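Long-range contact in Hth-type dhaklm operon transcriptional activator DHAS (Lactococcus lactis, PDB 2IU5), which activates transcription of the dhaKLM operon in complex with DhaQ when dihydroxyacetone is present, binding an inverted repeat that partly overlaps the -35 promoter sequence: residues N96-F104 with R158-S166. The protein carries 1 engineered substitution. Sequence-based numbering, arbitrary orientation.
Sequences NQIFYQKIF and RESIIRGNS
The backbone O of I161 is gripped from two sources: Q101 NE2 donates to it across the contact at 2.9 Å, and G164 N, just past the end of the same helix, reaches it at 3.2 Å. The Q101 bond is fairly straight, 154° at the hydrogen, and the oxygen lies almost in the plane of the side-chain amide. With CG beside the backbone N (chi1 -71°) and the chain extended beyond it, the Q101 amide lands on the last turn of helix 139-163. That turn closes in a Schellman motif, G164 taking the positive phi, and Q97 NE2 lies 3.3 Å from G164 CA. Cut back to an alanine here, Q101 would probably leave the I161 carbonyl without its partner from helix 97-106. Both helices belong to the C-terminal region of this TetR-family regulator; segments 97-104 and 158-163 cross at -103°, their axes 8.6 Å apart at closest approach. I161 is the knob here, set among Q97, Y100, Q101 and F104, its CG2 3.9 Å from Y100 CB and close to the F104 ring edge. Over one face of that ring lies R158 CG, a CH-pi contact 3.9 Å from the centroid; F110 and F114 meet F104 edge-to-face. On the far side of helix 97-106, F99 and I103 pack against helix 57-73.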
ATOM      1  N   ASN A  96     -11.562 -17.500   3.463  1.00 19.24           N
ATOM      2  CA  ASN A  96     -10.240 -18.072   3.651  1.00 18.64           C
ATOM      3  C   ASN A  96      -9.339 -17.162   4.469  1.00 18.08           C
ATOM      4  O   ASN A  96      -8.118 -17.145   4.255  1.00 18.31           O
ATOM      5  CB  ASN A  96      -9.597 -18.373   2.303  1.00 20.57           C
ATOM      6  CG  ASN A  96     -10.303 -19.473   1.572  1.00 21.38           C
ATOM      7  OD1 ASN A  96     -10.136 -20.655   1.881  1.00 25.99           O
ATOM      8  ND2 ASN A  96     -11.108 -19.102   0.595  1.00 21.21           N
ATOM      9  N   GLN A  97      -9.935 -16.412   5.392  1.00 19.33           N
ATOM     10  CA  GLN A  97      -9.174 -15.425   6.142  1.00 19.20           C
ATOM     11  C   GLN A  97      -8.074 -16.089   6.982  1.00 19.53           C
ATOM     12  O   GLN A  97      -6.956 -15.569   7.087  1.00 19.49           O
ATOM     13  CB  GLN A  97     -10.109 -14.643   7.045  1.00 20.95           C
ATOM     14  CG  GLN A  97      -9.450 -13.687   7.975  1.00 26.16           C
ATOM     15  CD  GLN A  97     -10.333 -13.549   9.173  1.00 35.48           C
ATOM     16  OE1 GLN A  97     -10.247 -14.339  10.117  1.00 39.15           O
ATOM     17  NE2 GLN A  97     -11.203 -12.547   9.143  1.00 38.45           N
ATOM     18  N   ILE A  98      -8.366 -17.237   7.582  1.00 18.34           N
ATOM     19  CA  ILE A  98      -7.374 -17.850   8.447  1.00 18.42           C
ATOM     20  C   ILE A  98      -6.209 -18.359   7.600  1.00 18.91           C
ATOM     21  O   ILE A  98      -5.043 -18.195   7.962  1.00 19.36           O
ATOM     22  CB  ILE A  98      -7.956 -18.976   9.286  1.00 19.83           C
ATOM     23  CG1 ILE A  98      -8.896 -18.374  10.317  1.00 20.42           C
ATOM     24  CG2 ILE A  98      -6.842 -19.830   9.905  1.00 19.83           C
ATOM     25  CD1 ILE A  98      -9.562 -19.360  11.205  1.00 25.71           C
ATOM     26  N   PHE A  99      -6.515 -18.977   6.467  1.00 17.85           N
ATOM     27  CA  PHE A  99      -5.512 -19.425   5.502  1.00 18.52           C
ATOM     28  C   PHE A  99      -4.594 -18.263   5.167  1.00 20.31           C
ATOM     29  O   PHE A  99      -3.363 -18.409   5.238  1.00 19.81           O
ATOM     30  CB  PHE A  99      -6.256 -19.917   4.251  1.00 19.43           C
ATOM     31  CG  PHE A  99      -5.398 -20.381   3.097  1.00 20.49           C
ATOM     32  CD1 PHE A  99      -4.903 -21.673   3.024  1.00 24.73           C
ATOM     33  CD2 PHE A  99      -5.095 -19.512   2.067  1.00 24.85           C
ATOM     34  CE1 PHE A  99      -4.123 -22.075   1.944  1.00 26.40           C
ATOM     35  CE2 PHE A  99      -4.317 -19.912   0.994  1.00 26.54           C
ATOM     36  CZ  PHE A  99      -3.829 -21.196   0.933  1.00 23.25           C
ATOM     37  N   TYR A 100      -5.182 -17.117   4.798  1.00 18.79           N
ATOM     38  CA  TYR A 100      -4.350 -15.986   4.364  1.00 20.15           C
ATOM     39  C   TYR A 100      -3.600 -15.327   5.507  1.00 19.78           C
ATOM     40  O   TYR A 100      -2.461 -14.876   5.318  1.00 19.36           O
ATOM     41  CB  TYR A 100      -5.077 -14.989   3.428  1.00 20.52           C
ATOM     42  CG  TYR A 100      -5.181 -15.630   2.074  1.00 19.90           C
ATOM     43  CD1 TYR A 100      -4.048 -15.716   1.252  1.00 21.94           C
ATOM     44  CD2 TYR A 100      -6.370 -16.160   1.611  1.00 20.94           C
ATOM     45  CE1 TYR A 100      -4.093 -16.307   0.007  1.00 21.62           C
ATOM     46  CE2 TYR A 100      -6.428 -16.763   0.341  1.00 21.71           C
ATOM     47  CZ  TYR A 100      -5.280 -16.824  -0.444  1.00 22.16           C
ATOM     48  OH  TYR A 100      -5.308 -17.410  -1.682  1.00 23.50           O
ATOM     49  N   GLN A 101      -4.194 -15.250   6.694  1.00 19.70           N
ATOM     50  CA  GLN A 101      -3.440 -14.815   7.870  1.00 19.96           C
ATOM     51  C   GLN A 101      -2.175 -15.665   8.018  1.00 20.58           C
ATOM     52  O   GLN A 101      -1.077 -15.135   8.270  1.00 20.78           O
ATOM     53  CB  GLN A 101      -4.243 -15.023   9.152  1.00 21.66           C
ATOM     54  CG  GLN A 101      -5.400 -14.107   9.344  1.00 26.13           C
ATOM     55  CD  GLN A 101      -6.087 -14.358  10.669  1.00 29.84           C
ATOM     56  OE1 GLN A 101      -5.863 -15.392  11.316  1.00 29.37           O
ATOM     57  NE2 GLN A 101      -6.926 -13.415  11.084  1.00 31.26           N
ATOM     58  N   LYS A 102      -2.333 -16.979   7.863  1.00 19.81           N
ATOM     59  CA  LYS A 102      -1.184 -17.866   7.952  1.00 19.54           C
ATOM     60  C   LYS A 102      -0.146 -17.627   6.886  1.00 20.22           C
ATOM     61  O   LYS A 102       1.046 -17.664   7.168  1.00 21.56           O
ATOM     62  CB  LYS A 102      -1.608 -19.327   8.007  1.00 19.04           C
ATOM     63  CG  LYS A 102      -2.320 -19.652   9.293  1.00 18.76           C
ATOM     64  CD  LYS A 102      -2.908 -21.054   9.264  1.00 21.37           C
ATOM     65  CE  LYS A 102      -3.623 -21.317  10.571  1.00 22.32           C
ATOM     66  NZ  LYS A 102      -4.472 -22.547  10.566  1.00 23.22           N
ATOM     67  N   ILE A 103      -0.594 -17.380   5.667  1.00 18.96           N
ATOM     68  CA  ILE A 103       0.330 -17.147   4.562  1.00 21.27           C
ATOM     69  C   ILE A 103       1.112 -15.852   4.759  1.00 20.34           C
ATOM     70  O   ILE A 103       2.309 -15.796   4.447  1.00 21.37           O
ATOM     71  CB  ILE A 103      -0.402 -17.082   3.239  1.00 22.51           C
ATOM     72  CG1 ILE A 103      -1.093 -18.418   2.930  1.00 24.53           C
ATOM     73  CG2 ILE A 103       0.566 -16.681   2.124  1.00 25.02           C
ATOM     74  CD1 ILE A 103      -0.184 -19.611   2.988  1.00 28.30           C
ATOM     75  N   PHE A 104       0.474 -14.805   5.271  1.00 20.35           N
ATOM     76  CA  PHE A 104       1.215 -13.576   5.519  1.00 22.47           C
ATOM     77  C   PHE A 104       2.328 -13.805   6.537  1.00 23.03           C
ATOM     78  O   PHE A 104       3.338 -13.099   6.505  1.00 25.44           O
ATOM     79  CB  PHE A 104       0.310 -12.426   5.966  1.00 23.07           C
ATOM     80  CG  PHE A 104      -0.422 -11.772   4.846  1.00 23.43           C
ATOM     81  CD1 PHE A 104       0.273 -11.116   3.839  1.00 24.80           C
ATOM     82  CD2 PHE A 104      -1.808 -11.811   4.784  1.00 23.33           C
ATOM     83  CE1 PHE A 104      -0.422 -10.505   2.788  1.00 25.94           C
ATOM     84  CE2 PHE A 104      -2.503 -11.202   3.739  1.00 24.59           C
ATOM     85  CZ  PHE A 104      -1.794 -10.550   2.743  1.00 23.65           C
ATOM     86  N   ARG A 158      -5.091  -6.558   3.304  1.00 19.08           N
ATOM     87  CA  ARG A 158      -4.077  -7.205   4.136  1.00 19.29           C
ATOM     88  C   ARG A 158      -4.295  -6.943   5.622  1.00 18.41           C
ATOM     89  O   ARG A 158      -4.268  -7.869   6.433  1.00 20.80           O
ATOM     90  CB  ARG A 158      -2.659  -6.765   3.747  1.00 21.02           C
ATOM     91  CG  ARG A 158      -1.592  -7.352   4.684  1.00 21.60           C
ATOM     92  CD  ARG A 158      -0.169  -6.948   4.274  1.00 25.59           C
ATOM     93  NE  ARG A 158       0.853  -7.347   5.241  1.00 30.13           N
ATOM     94  CZ  ARG A 158       1.146  -6.686   6.359  1.00 33.13           C
ATOM     95  NH1 ARG A 158       0.498  -5.570   6.682  1.00 34.93           N
ATOM     96  NH2 ARG A 158       2.100  -7.147   7.164  1.00 34.58           N
ATOM     97  N   GLU A 159      -4.507  -5.691   5.996  1.00 19.22           N
ATOM     98  CA  GLU A 159      -4.705  -5.374   7.412  1.00 21.21           C
ATOM     99  C   GLU A 159      -5.947  -6.068   7.960  1.00 20.26           C
ATOM    100  O   GLU A 159      -5.920  -6.605   9.063  1.00 21.62           O
ATOM    101  CB  GLU A 159      -4.796  -3.867   7.632  1.00 23.21           C
ATOM    102  CG  GLU A 159      -5.092  -3.496   9.073  1.00 28.60           C
ATOM    103  CD  GLU A 159      -5.243  -1.996   9.257  1.00 34.92           C
ATOM    104  OE1 GLU A 159      -5.688  -1.328   8.293  1.00 40.61           O
ATOM    105  OE2 GLU A 159      -4.918  -1.497  10.357  1.00 36.97           O
ATOM    106  N   SER A 160      -7.032  -6.065   7.198  1.00 20.73           N
ATOM    107  CA  SER A 160      -8.276  -6.686   7.655  1.00 20.94           C
ATOM    108  C   SER A 160      -8.076  -8.194   7.842  1.00 19.92           C
ATOM    109  O   SER A 160      -8.550  -8.787   8.817  1.00 20.37           O
ATOM    110  CB  SER A 160      -9.336  -6.465   6.595  1.00 22.81           C
ATOM    111  OG  SER A 160      -9.664  -5.089   6.583  1.00 26.64           O
ATOM    112  N   ILE A 161      -7.371  -8.811   6.913  1.00 19.51           N
ATOM    113  CA  ILE A 161      -7.093 -10.244   7.023  1.00 19.61           C
ATOM    114  C   ILE A 161      -6.300 -10.514   8.294  1.00 21.42           C
ATOM    115  O   ILE A 161      -6.651 -11.379   9.095  1.00 22.12           O
ATOM    116  CB  ILE A 161      -6.309 -10.734   5.801  1.00 20.10           C
ATOM    117  CG1 ILE A 161      -7.272 -10.827   4.619  1.00 19.74           C
ATOM    118  CG2 ILE A 161      -5.720 -12.116   6.061  1.00 20.82           C
ATOM    119  CD1 ILE A 161      -6.618 -10.947   3.276  1.00 20.18           C
ATOM    120  N   ILE A 162      -5.221  -9.770   8.480  1.00 20.53           N
ATOM    121  CA  ILE A 162      -4.351 -10.021   9.616  1.00 22.05           C
ATOM    122  C   ILE A 162      -5.088  -9.805  10.943  1.00 22.79           C
ATOM    123  O   ILE A 162      -4.850 -10.545  11.918  1.00 23.73           O
ATOM    124  CB  ILE A 162      -3.060  -9.172   9.516  1.00 22.41           C
ATOM    125  CG1 ILE A 162      -2.228  -9.655   8.331  1.00 22.90           C
ATOM    126  CG2 ILE A 162      -2.259  -9.190  10.816  1.00 23.17           C
ATOM    127  CD1 ILE A 162      -0.975  -8.837   8.077  1.00 26.44           C
ATOM    128  N   ARG A 163      -5.969  -8.805  10.968  1.00 23.13           N
ATOM    129  CA  ARG A 163      -6.729  -8.420  12.154  1.00 24.71           C
ATOM    130  C   ARG A 163      -7.990  -9.243  12.405  1.00 24.69           C
ATOM    131  O   ARG A 163      -8.567  -9.179  13.503  1.00 25.97           O
ATOM    132  CB  ARG A 163      -7.045  -6.917  12.154  1.00 25.23           C
ATOM    133  CG  ARG A 163      -5.807  -6.010  12.193  1.00 27.26           C
ATOM    134  CD  ARG A 163      -6.138  -4.540  12.450  1.00 30.95           C
ATOM    135  NE  ARG A 163      -7.011  -4.362  13.613  1.00 38.87           N
ATOM    136  CZ  ARG A 163      -8.091  -3.584  13.636  1.00 42.06           C
ATOM    137  NH1 ARG A 163      -8.447  -2.895  12.556  1.00 44.68           N
ATOM    138  NH2 ARG A 163      -8.819  -3.492  14.742  1.00 44.55           N
ATOM    139  N   GLY A 164      -8.417 -10.014  11.410  1.00 23.10           N
ATOM    140  CA  GLY A 164      -9.666 -10.768  11.511  1.00 23.22           C
ATOM    141  C   GLY A 164     -10.915  -9.912  11.371  1.00 23.04           C
ATOM    142  O   GLY A 164     -11.942 -10.215  11.978  1.00 25.50           O
ATOM    143  N   ASN A 165     -10.834  -8.847  10.579  1.00 22.79           N
ATOM    144  CA  ASN A 165     -12.004  -8.004  10.298  1.00 23.10           C
ATOM    145  C   ASN A 165     -12.643  -8.355   8.943  1.00 24.70           C
ATOM    146  O   ASN A 165     -11.954  -8.792   8.029  1.00 25.52           O
ATOM    147  CB  ASN A 165     -11.587  -6.526  10.305  1.00 24.55           C
ATOM    148  CG  ASN A 165     -11.106  -6.046  11.661  1.00 28.34           C
ATOM    149  OD1 ASN A 165     -10.124  -5.318  11.756  1.00 32.53           O
ATOM    150  ND2 ASN A 165     -11.796  -6.450  12.713  1.00 28.45           N
ATOM    151  N   SER A 166     -13.954  -8.165   8.807  1.00 24.39           N
ATOM    152  CA  SER A 166     -14.662  -8.609   7.614  1.00 23.98           C
ATOM    153  C   SER A 166     -14.289  -7.710   6.434  1.00 23.85           C
ATOM    154  O   SER A 166     -14.275  -6.480   6.553  1.00 24.33           O
ATOM    155  CB  SER A 166     -16.175  -8.515   7.834  1.00 27.32           C
ATOM    156  OG  SER A 166     -16.831  -8.381   6.577  1.00 31.72           O
TER